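Local coordinates for insulinase family protease (Yersinia pestis, PDB 3GO9), which is a predicted protease of the insulinase (M16) family, whose activity and substrate are not established, at residues 335-338 with 339-342. Numbering follows the deposited sequence.
Sequences NTPV and ENLT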
loop_
_atom_site.group_PDB
_atom_site.type_symbol
_atom_site.label_atom_id
_atom_site.label_comp_id
_atom_site.label_asym_id
_atom_site.label_seq_id
_atom_site.Cartn_x
_atom_site.Cartn_y
_atom_site.Cartn_z
ATOM N N ASN A 335 -13.668 -1.684 -18.166
ATOM C CA ASN A 335 -14.685 -0.673 -17.900
ATOM C C ASN A 335 -15.512 -0.528 -19.171
ATOM O O ASN A 335 -14.960 -0.232 -20.244
ATOM C CB ASN A 335 -14.047 0.668 -17.483
ATOM C CG ASN A 335 -15.091 1.751 -17.191
ATOM O OD1 ASN A 335 -15.699 1.785 -16.106
ATOM N ND2 ASN A 335 -15.342 2.604 -18.182
ATOM N N THR A 336 -16.800 -0.817 -19.072
ATOM C CA THR A 336 -17.654 -0.947 -20.227
ATOM C C THR A 336 -19.104 -0.679 -19.887
ATOM O O THR A 336 -19.575 -1.078 -18.818
ATOM C CB THR A 336 -17.562 -2.367 -20.829
ATOM O OG1 THR A 336 -18.524 -2.503 -21.890
ATOM C CG2 THR A 336 -17.786 -3.455 -19.738
ATOM N N PRO A 337 -19.834 -0.004 -20.798
ATOM C CA PRO A 337 -21.289 -0.025 -20.640
ATOM C C PRO A 337 -21.796 -1.458 -20.639
ATOM O O PRO A 337 -21.250 -2.330 -21.314
ATOM C CB PRO A 337 -21.806 0.753 -21.879
ATOM C CG PRO A 337 -20.652 1.524 -22.345
ATOM C CD PRO A 337 -19.437 0.643 -22.055
ATOM N N VAL A 338 -22.847 -1.692 -19.877
ATOM C CA VAL A 338 -23.466 -3.006 -19.809
ATOM C C VAL A 338 -23.881 -3.574 -21.199
ATOM O O VAL A 338 -23.744 -4.814 -21.451
ATOM C CB VAL A 338 -24.618 -3.009 -18.807
ATOM C CG1 VAL A 338 -25.835 -2.133 -19.282
ATOM C CG2 VAL A 338 -25.067 -4.427 -18.538
ATOM N N GLU A 339 -24.293 -2.684 -22.105
ATOM C CA GLU A 339 -24.706 -3.052 -23.459
ATOM C C GLU A 339 -23.556 -3.661 -24.264
ATOM O O GLU A 339 -23.782 -4.395 -25.220
ATOM C CB GLU A 339 -25.249 -1.815 -24.180
ATOM C CG GLU A 339 -26.597 -1.323 -23.629
ATOM C CD GLU A 339 -26.532 -0.385 -22.410
ATOM O OE1 GLU A 339 -25.435 -0.099 -21.854
ATOM O OE2 GLU A 339 -27.629 0.056 -21.989
ATOM N N ASN A 340 -22.323 -3.340 -23.877
ATOM C CA ASN A 340 -21.125 -3.825 -24.564
ATOM C C ASN A 340 -20.333 -4.842 -23.736
ATOM O O ASN A 340 -19.289 -5.292 -24.163
ATOM C CB ASN A 340 -20.204 -2.648 -24.860
ATOM C CG ASN A 340 -20.886 -1.537 -25.635
ATOM O OD1 ASN A 340 -20.947 -0.397 -25.174
ATOM N ND2 ASN A 340 -21.380 -1.852 -26.801
ATOM N N LEU A 341 -20.847 -5.225 -22.573
ATOM C CA LEU A 341 -20.153 -6.125 -21.654
ATOM C C LEU A 341 -19.743 -7.469 -22.254
ATOM O O LEU A 341 -18.570 -7.833 -22.182
ATOM C CB LEU A 341 -21.031 -6.370 -20.437
ATOM C CG LEU A 341 -20.480 -7.305 -19.357
ATOM C CD1 LEU A 341 -19.148 -6.906 -18.711
ATOM C CD2 LEU A 341 -21.556 -7.461 -18.248
ATOM N N THR A 342 -20.695 -8.210 -22.808
ATOM C CA THR A 342 -20.381 -9.534 -23.339
ATOM C C THR A 342 -19.349 -9.456 -24.478
ATOM O O THR A 342 -18.395 -10.212 -24.486
ATOM C CB THR A 342 -21.610 -10.286 -23.774
ATOM O OG1 THR A 342 -22.563 -10.378 -22.710
ATOM C CG2 THR A 342 -21.231 -11.670 -24.235
HETATM O O HOH W 1 -23.475 -7.129 -23.167
#
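P337 and N340 meet where strand 327-336 gives way to helix 341-358, and two backbone bonds close a pair of overlapping turns there. The amide of N340 donates to P337 O at 3.0 Å, and one residue on, the amide of L341 donates to V338 O at 3.1 Å. Both are i to i+3 bonds, and the backbone angles of V338, E339 and N340 make the two turns type I. In both bonds the donor sits well above the carbonyl plane, 73° out of it at V338 O.

The hydroxyl of T336 adds a side-chain bond by donating to P337 O at 2.8 Å. It approaches from the face opposite the N340 amide, though tilted only modestly from the carbonyl plane. With OG1 anti to the T336 backbone N (chi1 174°), the hydroxyl comes alongside P337 O and within 3.4 Å of N340 CB, and it also bonds to N344 ND2 on the first turn of the helix.

A water bridges V338 O, to which it donates, and T342 N, from which it accepts at 3.0 Å.

The remaining contacts are packing. N340 OD1, held by N314 ND2, approaches the CB-CG-CD end of the P337 ring obliquely, 3.4 Å from CG. T336 CG2 meets L341 CD1 at 3.8 Å, the two side chains crossing at about a right angle, while L341 continues onto D267 and L269 of the neighbouring strand. In one of its two conformers E339 bends at chi2 (85°), bringing OE1 near V338 CG1, a tentative contact.

P337 O is thus held by two donors and V338 O by the L341 amide and a water, so both carbonyls are satisfied where strand passes into helix in the M16 inactive-domain region. T336, bonded also to N344, ties the strand end to the helix's first turn.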